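Local atomic coordinates of niemann-Pick type C2 protein (Camponotus japonicus, PDB entry 3WEB), a protein that binds oleic acid in the interior of a beta-sandwich of the ML family and probably carries such lipids in the chemical communication of worker ants. Residues 91-96 with 112-117; 72-77 with 81-86; 19-22 with 27-30. All coordinates share one frame; numbering follows the deposited sequence.

Contact 1 of 3, residues 91-96 with 112-117. With OLA (oleic acid), chain B.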
# COMPACT_ATOMS: atom_id res chain seq x y z
N ILE A 91 0.01 11.58 -8.20
CA ILE A 91 1.16 10.81 -8.65
C ILE A 91 0.88 9.33 -8.45
O ILE A 91 -0.11 8.96 -7.83
CB ILE A 91 2.45 11.23 -7.90
CG1 ILE A 91 2.20 11.20 -6.38
CG2 ILE A 91 2.89 12.62 -8.36
CD1 ILE A 91 3.43 11.48 -5.54
N GLU A 92 1.76 8.49 -8.99
CA GLU A 92 1.57 7.05 -8.94
C GLU A 92 2.79 6.34 -8.38
O GLU A 92 3.92 6.53 -8.85
CB GLU A 92 1.23 6.51 -10.32
CG GLU A 92 1.09 5.00 -10.35
CD GLU A 92 0.83 4.49 -11.74
OE1 GLU A 92 1.61 4.81 -12.65
OE2 GLU A 92 -0.18 3.78 -11.91
N TYR A 93 2.54 5.54 -7.35
CA TYR A 93 3.53 4.62 -6.80
C TYR A 93 3.42 3.25 -7.45
O TYR A 93 2.31 2.76 -7.71
CB TYR A 93 3.28 4.48 -5.31
CG TYR A 93 4.08 3.39 -4.62
CD1 TYR A 93 5.43 3.57 -4.35
CD2 TYR A 93 3.47 2.20 -4.23
CE1 TYR A 93 6.16 2.58 -3.70
CE2 TYR A 93 4.20 1.21 -3.58
CZ TYR A 93 5.54 1.41 -3.33
OH TYR A 93 6.26 0.44 -2.66
N LYS A 94 4.58 2.65 -7.72
CA LYS A 94 4.68 1.30 -8.27
C LYS A 94 5.64 0.42 -7.46
O LYS A 94 6.71 0.87 -7.04
CB LYS A 94 5.12 1.34 -9.73
CG LYS A 94 4.09 1.98 -10.67
CD LYS A 94 4.43 1.79 -12.14
CE LYS A 94 4.88 3.09 -12.80
NZ LYS A 94 6.20 3.60 -12.32
N VAL A 95 5.26 -0.83 -7.25
CA VAL A 95 6.13 -1.80 -6.58
C VAL A 95 5.84 -3.22 -7.07
O VAL A 95 4.69 -3.59 -7.35
CB VAL A 95 6.05 -1.69 -5.02
CG1 VAL A 95 4.69 -2.09 -4.47
CG2 VAL A 95 7.17 -2.48 -4.35
N THR A 96 6.92 -3.99 -7.21
CA THR A 96 6.83 -5.41 -7.54
C THR A 96 7.49 -6.17 -6.40
O THR A 96 8.58 -5.82 -5.96
CB THR A 96 7.55 -5.72 -8.87
OG1 THR A 96 6.87 -5.06 -9.94
CG2 THR A 96 7.56 -7.23 -9.15
N TRP A 112 -2.40 -0.54 4.66
CA TRP A 112 -1.18 -0.06 4.03
C TRP A 112 -1.21 1.46 4.02
O TRP A 112 -2.16 2.06 3.50
CB TRP A 112 -1.09 -0.64 2.62
CG TRP A 112 0.05 -0.15 1.77
CD1 TRP A 112 1.36 -0.00 2.14
CD2 TRP A 112 -0.02 0.18 0.38
NE1 TRP A 112 2.10 0.43 1.08
CE2 TRP A 112 1.29 0.55 -0.02
CE3 TRP A 112 -1.05 0.22 -0.57
CZ2 TRP A 112 1.59 0.96 -1.33
CZ3 TRP A 112 -0.75 0.62 -1.88
CH2 TRP A 112 0.56 0.99 -2.24
N GLU A 113 -0.18 2.07 4.60
CA GLU A 113 -0.13 3.51 4.78
C GLU A 113 1.13 4.14 4.19
O GLU A 113 2.20 3.54 4.20
CB GLU A 113 -0.18 3.89 6.27
CG GLU A 113 -1.27 3.21 7.08
CD GLU A 113 -1.27 3.65 8.54
OE1 GLU A 113 -0.24 4.17 9.02
OE2 GLU A 113 -2.31 3.46 9.21
N PHE A 114 0.98 5.35 3.67
CA PHE A 114 2.12 6.22 3.38
C PHE A 114 2.06 7.36 4.37
O PHE A 114 1.02 8.03 4.49
CB PHE A 114 2.03 6.81 1.96
CG PHE A 114 2.57 5.93 0.87
CD1 PHE A 114 2.92 4.60 1.09
CD2 PHE A 114 2.71 6.44 -0.42
CE1 PHE A 114 3.41 3.80 0.06
CE2 PHE A 114 3.21 5.65 -1.45
CZ PHE A 114 3.55 4.33 -1.21
N ARG A 115 3.15 7.58 5.08
CA ARG A 115 3.26 8.72 5.99
C ARG A 115 4.33 9.69 5.51
O ARG A 115 5.28 9.30 4.82
CB ARG A 115 3.58 8.24 7.40
CG ARG A 115 2.50 7.34 7.99
CD ARG A 115 2.91 6.84 9.36
NE ARG A 115 1.91 5.93 9.93
CZ ARG A 115 2.03 5.35 11.12
NH1 ARG A 115 3.09 5.59 11.89
NH2 ARG A 115 1.08 4.52 11.54
N ASN A 116 4.18 10.95 5.88
CA ASN A 116 5.23 11.92 5.61
C ASN A 116 6.28 11.91 6.72
O ASN A 116 6.20 11.11 7.67
CB ASN A 116 4.66 13.32 5.38
CG ASN A 116 4.03 13.92 6.63
OD1 ASN A 116 4.10 13.35 7.73
ND2 ASN A 116 3.41 15.08 6.48
N GLU A 117 7.24 12.81 6.60
CA GLU A 117 8.35 12.97 7.54
C GLU A 117 7.89 13.31 8.97
O GLU A 117 8.64 13.10 9.93
CB GLU A 117 9.32 14.04 7.02
CG GLU A 117 8.75 15.46 6.95
CD GLU A 117 7.97 15.78 5.68
OE1 GLU A 117 7.81 14.90 4.80
OE2 GLU A 117 7.50 16.94 5.55
C1 OLA B . 8.47 -3.83 0.21
O1 OLA B . 8.77 -2.65 0.49
O2 OLA B . 8.87 -4.81 0.88
C2 OLA B . 7.60 -4.09 -1.00
C3 OLA B . 6.26 -4.70 -0.58
C4 OLA B . 5.09 -3.98 -1.23
C5 OLA B . 4.24 -3.24 -0.20
C6 OLA B . 2.82 -3.01 -0.70
C7 OLA B . 1.84 -3.83 0.12
C8 OLA B . 0.38 -3.58 -0.25
C9 OLA B . -0.00 -4.38 -1.48
C10 OLA B . -0.43 -5.65 -1.46
C11 OLA B . -0.57 -6.45 -0.18
C12 OLA B . -0.21 -7.91 -0.45
C13 OLA B . 0.64 -8.48 0.67
C14 OLA B . 1.25 -9.81 0.25
C15 OLA B . 1.59 -10.67 1.46
C16 OLA B . 3.10 -10.77 1.66
C17 OLA B . 3.60 -12.16 1.30
C18 OLA B . 4.79 -12.55 2.15
O HOH W 1 5.02 0.50 0.05
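Tyr93 meets Phe114 and Trp112 in the interior of an immunoglobulin-like beta-sandwich, where strands 91-99 and 107-116 belong to different sheets and no backbone bond joins them. The nearest CA atoms, those of Tyr93 and Phe114, lie 10.4 Å apart, so the gap is bridged by side chains and one water, not by the backbones. The tight part is an aromatic cluster. Phe114 drives its edge at the face of Tyr93 in a T-shaped pair, with planes at 84°; its CZ stands over the middle of the tyrosine ring and comes within 3.6 Å of Tyr93 CG. The other ring meets Tyr93 differently: Trp112 CZ2 reaches Tyr93 CE2 at 3.5 Å, and the two planes are inclined obliquely, at 49°. With CG anti to the backbone N in Tyr93 (chi1 170°), and Trp112 set the same way, each ring is carried into the space between the sheets. Ile73 packs on Tyr93 and Phe114 from a neighbouring loop.

On the side of Trp112 and Val95 the cluster gives way to lipid. Val95 also points inward, yet it touches neither Trp112 nor Phe114; its CG2 lies 3.7 Å from C2 of the oleic acid, whose C8 sits over one face of the indole near its rim. On the other face of strand 107-116, turned from the cluster and lying outside the contact proper, Arg115, partly exposed, grips the buried Glu113 side-on through NE and NH2, both nitrogens converging on OE1, while Lys121 takes the other carboxylate oxygen. Two polar groups remain in the buried cluster, and a single water serves both: it donates to Tyr93 OH at 3.0 Å and accepts from Trp112 NE1 at 3.1 Å.

Contact 2 of 3, residues 72-77 with 81-86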
# COMPACT_ATOMS: atom_id res chain seq x y z
N GLU A 72 11.04 3.60 2.53
CA GLU A 72 11.30 4.96 2.09
C GLU A 72 11.08 5.04 0.58
O GLU A 72 12.01 4.91 -0.22
CB GLU A 72 12.69 5.45 2.52
CG GLU A 72 12.80 5.68 4.02
CD GLU A 72 13.96 6.58 4.38
OE1 GLU A 72 13.76 7.81 4.44
OE2 GLU A 72 15.07 6.06 4.61
N ILE A 73 9.82 5.24 0.24
CA ILE A 73 9.31 5.23 -1.13
C ILE A 73 10.06 6.15 -2.08
O ILE A 73 10.32 5.79 -3.23
CB ILE A 73 7.81 5.60 -1.14
CG1 ILE A 73 7.00 4.67 -0.21
CG2 ILE A 73 7.25 5.68 -2.56
CD1 ILE A 73 7.20 3.19 -0.45
N CYS A 74 10.39 7.35 -1.60
CA CYS A 74 11.06 8.35 -2.44
C CYS A 74 12.51 7.99 -2.73
O CYS A 74 13.10 8.50 -3.69
CB CYS A 74 10.96 9.73 -1.79
SG CYS A 74 9.35 10.49 -2.05
N LYS A 75 13.07 7.11 -1.91
CA LYS A 75 14.46 6.69 -2.04
C LYS A 75 14.60 5.33 -2.75
O LYS A 75 15.71 4.84 -2.94
CB LYS A 75 15.13 6.69 -0.66
CG LYS A 75 15.10 8.06 -0.01
CD LYS A 75 15.64 8.04 1.42
CE LYS A 75 15.46 9.40 2.06
NZ LYS A 75 16.08 9.44 3.42
N ASP A 76 13.47 4.74 -3.13
CA ASP A 76 13.45 3.50 -3.88
C ASP A 76 13.42 3.84 -5.37
O ASP A 76 12.43 4.37 -5.85
CB ASP A 76 12.24 2.65 -3.47
CG ASP A 76 11.92 1.51 -4.43
OD1 ASP A 76 12.75 1.20 -5.32
OD2 ASP A 76 10.83 0.93 -4.30
N PRO A 77 14.51 3.52 -6.10
CA PRO A 77 14.63 3.93 -7.51
C PRO A 77 13.56 3.35 -8.44
O PRO A 77 13.32 3.89 -9.53
CB PRO A 77 16.02 3.41 -7.90
CG PRO A 77 16.27 2.26 -6.97
CD PRO A 77 15.63 2.66 -5.67
N VAL A 81 8.27 7.37 -7.77
CA VAL A 81 7.93 8.56 -7.00
C VAL A 81 9.20 9.28 -6.55
O VAL A 81 10.06 8.69 -5.90
CB VAL A 81 7.08 8.21 -5.75
CG1 VAL A 81 6.70 9.48 -4.99
CG2 VAL A 81 5.83 7.46 -6.14
N LYS A 82 9.30 10.56 -6.89
CA LYS A 82 10.43 11.37 -6.46
C LYS A 82 9.96 12.49 -5.53
O LYS A 82 9.06 13.26 -5.88
CB LYS A 82 11.19 11.97 -7.65
CG LYS A 82 11.91 10.97 -8.55
CD LYS A 82 12.95 11.69 -9.40
CE LYS A 82 13.36 10.87 -10.62
NZ LYS A 82 12.27 10.85 -11.64
N CYS A 83 10.57 12.56 -4.36
CA CYS A 83 10.34 13.65 -3.41
C CYS A 83 11.14 14.90 -3.81
O CYS A 83 12.15 14.79 -4.49
CB CYS A 83 10.75 13.19 -2.01
SG CYS A 83 9.48 12.28 -1.11
N PRO A 84 10.68 16.10 -3.40
CA PRO A 84 9.47 16.35 -2.61
C PRO A 84 8.18 16.21 -3.42
O PRO A 84 8.17 16.46 -4.64
CB PRO A 84 9.67 17.80 -2.14
CG PRO A 84 10.50 18.43 -3.20
CD PRO A 84 11.41 17.35 -3.71
N LEU A 85 7.11 15.81 -2.76
CA LEU A 85 5.80 15.73 -3.39
C LEU A 85 5.15 17.09 -3.36
O LEU A 85 5.15 17.77 -2.32
CB LEU A 85 4.90 14.72 -2.68
CG LEU A 85 5.46 13.35 -2.27
CD1 LEU A 85 4.34 12.50 -1.67
CD2 LEU A 85 6.14 12.64 -3.42
N LYS A 86 4.61 17.50 -4.50
CA LYS A 86 3.91 18.77 -4.59
C LYS A 86 2.45 18.63 -4.15
O LYS A 86 1.74 17.72 -4.57
CB LYS A 86 3.97 19.32 -6.01
CG LYS A 86 5.37 19.62 -6.52
CD LYS A 86 5.24 20.21 -7.91
CE LYS A 86 6.55 20.80 -8.40
NZ LYS A 86 6.42 21.06 -9.86
O HOH W 2 13.12 11.39 -4.24
O HOH W 3 12.11 7.01 -6.59
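A disulfide-closed loop between strands 62-66 and 91-99 is formed where Cys74 joins Cys83, with residues 72-77 turning back beside 81-86. Cys74 SG and Cys83 SG are 2.0 Å apart. The chi3 of 64° is a rather closed torsion that draws Cys74 CB to 3.5 Å from Cys83 CB, tighter than usual for two carbons. Each sulfur lies anti to its own carbonyl carbon and beside its own backbone N, so the two cysteines reach the bond with the same side-chain setting.

No direct hydrogen bond spans the two segments; water does that work. One molecule donates to Cys74 O at 2.9 Å and accepts from Cys83 N at 2.8 Å, bridging the backbone beside the disulfide. A second lies between Asp76 O and Val81 O, near enough to each to donate.

Toward the protein the contact turns apolar. Val81 CG1 and Leu85 CD2 each approach Cys74 SG to 4.1 Å, and Ile73 and Val81 pass at a slant, CG2 of Ile73 4.1 Å from CB of Val81. Val81 and Leu85 rest on Ile91 of strand 91-99. Outside, the salt bridge from Lys75 NZ to Glu72 OE1 stays within its own segment, and Asn50 is a further partner of that carboxylate oxygen. Two loop segments joined by a disulfide, apolar toward the sandwich and water-bridged on the other side, make a disulfide-pinned loop at the margin of an ML-domain beta-sandwich.

Contact 3 of 3, residues 19-22 with 27-30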
# COMPACT_ATOMS: atom_id res chain seq x y z
N SER A 19 -2.00 -6.62 -9.38
CA SER A 19 -1.99 -7.43 -10.61
C SER A 19 -2.69 -8.77 -10.49
O SER A 19 -3.25 -9.26 -11.46
CB SER A 19 -0.56 -7.64 -11.10
OG SER A 19 0.20 -8.37 -10.16
N SER A 20 -2.67 -9.36 -9.29
CA SER A 20 -3.19 -10.71 -9.09
C SER A 20 -4.69 -10.75 -8.78
O SER A 20 -5.27 -11.84 -8.73
CB SER A 20 -2.41 -11.40 -7.96
OG SER A 20 -2.48 -10.63 -6.78
N CYS A 21 -5.31 -9.60 -8.58
CA CYS A 21 -6.72 -9.60 -8.20
C CYS A 21 -7.51 -8.46 -8.81
O CYS A 21 -6.95 -7.47 -9.27
CB CYS A 21 -6.87 -9.57 -6.68
SG CYS A 21 -6.50 -7.97 -5.91
N ASP A 22 -8.83 -8.62 -8.79
CA ASP A 22 -9.75 -7.61 -9.27
C ASP A 22 -10.77 -7.28 -8.17
O ASP A 22 -11.20 -8.18 -7.46
CB ASP A 22 -10.47 -8.14 -10.51
CG ASP A 22 -11.22 -7.06 -11.24
OD1 ASP A 22 -10.58 -6.35 -12.05
OD2 ASP A 22 -12.43 -6.92 -10.99
N LYS A 27 -12.35 -11.30 -2.03
CA LYS A 27 -11.06 -10.96 -1.42
C LYS A 27 -10.02 -10.80 -2.53
O LYS A 27 -10.18 -11.38 -3.61
CB LYS A 27 -10.61 -12.07 -0.46
CG LYS A 27 -11.53 -12.26 0.75
CD LYS A 27 -11.06 -13.41 1.63
CE LYS A 27 -12.13 -13.82 2.63
NZ LYS A 27 -12.55 -12.69 3.51
N CYS A 28 -8.98 -10.01 -2.29
CA CYS A 28 -7.89 -9.90 -3.26
C CYS A 28 -7.01 -11.15 -3.23
O CYS A 28 -6.31 -11.38 -2.24
CB CYS A 28 -7.03 -8.66 -2.99
SG CYS A 28 -5.62 -8.49 -4.12
N SER A 29 -7.06 -11.95 -4.30
CA SER A 29 -6.17 -13.10 -4.47
C SER A 29 -4.72 -12.64 -4.61
O SER A 29 -4.42 -11.78 -5.43
CB SER A 29 -6.55 -13.93 -5.70
OG SER A 29 -7.89 -14.38 -5.63
N ILE A 30 -3.85 -13.22 -3.78
CA ILE A 30 -2.40 -13.01 -3.85
C ILE A 30 -1.79 -14.38 -4.10
O ILE A 30 -1.87 -15.27 -3.26
CB ILE A 30 -1.86 -12.39 -2.53
CG1 ILE A 30 -2.54 -11.05 -2.23
CG2 ILE A 30 -0.34 -12.29 -2.54
CD1 ILE A 30 -2.12 -9.89 -3.11
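Cys21 and Cys28 are joined covalently where the loop after strand 11-18 runs beside the short strand 28-30. Cys21 SG and Cys28 SG are 2.1 Å apart, and chi3 of -88° is close to the relaxed right angle of a disulfide. The two ends reach it by different torsions: in Cys21 the sulfur is wedged between backbone N and carbonyl carbon (chi1 74°), whereas in Cys28 it stands anti to the backbone N. The link closes an eight-residue loop that leads into strand 28-30 of the immunoglobulin-like ML-domain sandwich, and Phe1 packs against both cysteines.

Of hydrogen bonds, one crosses between the segments. Ser20 OG donates to Ser29 O at 2.6 Å, lying in the carbonyl plane with a C=O...donor angle of 146°. With an alanine here the hydroxyl is gone, and Ser29 O is likely to lose this donor, leaving the loop tied to the strand chiefly by the disulfide. The hydroxyl of Ser29 itself is turned elsewhere, to Glu25 and Lys132. The strand is also bound through its backbone to strand 121-131, with Cys28 and Ile30 pairing there in parallel fashion.

The van der Waals contacts are few. Ile30 CD1 comes back to 3.8 Å from Ser20 OG, although its CB points away from the loop, and Cys21 CB packs at 3.4 Å from Ser29 N. Ile30 also touches the oleic acid, so this wall of the lipid site adjoins the pinned loop. With one covalent bond and one short hydrogen bond on successive residues of each segment, the chemistry implies a loop fixed in position against its strand more by specific links than by apolar burial.

Contact 1 is the core of the three: buried rings from opposite sheets meet with no direct hydrogen bond across them. Contacts 2 and 3 lie farther out, on opposite sides of the chain's centre and about 26 Å apart between centres, and each closes a short loop with a disulfide. They differ in what accompanies it: waters span the partly exposed contact 2, whereas a direct serine hydrogen bond ties the buried contact 3. Contact 2 touches contact 1, Ile73 CG2 lying 3.3 Å from Tyr93 CD1, so that loop adds aliphatic cover to the aromatic cluster. Contacts 1 and 3 do not touch, yet both reach the same mixed sheet and both border the oleic acid.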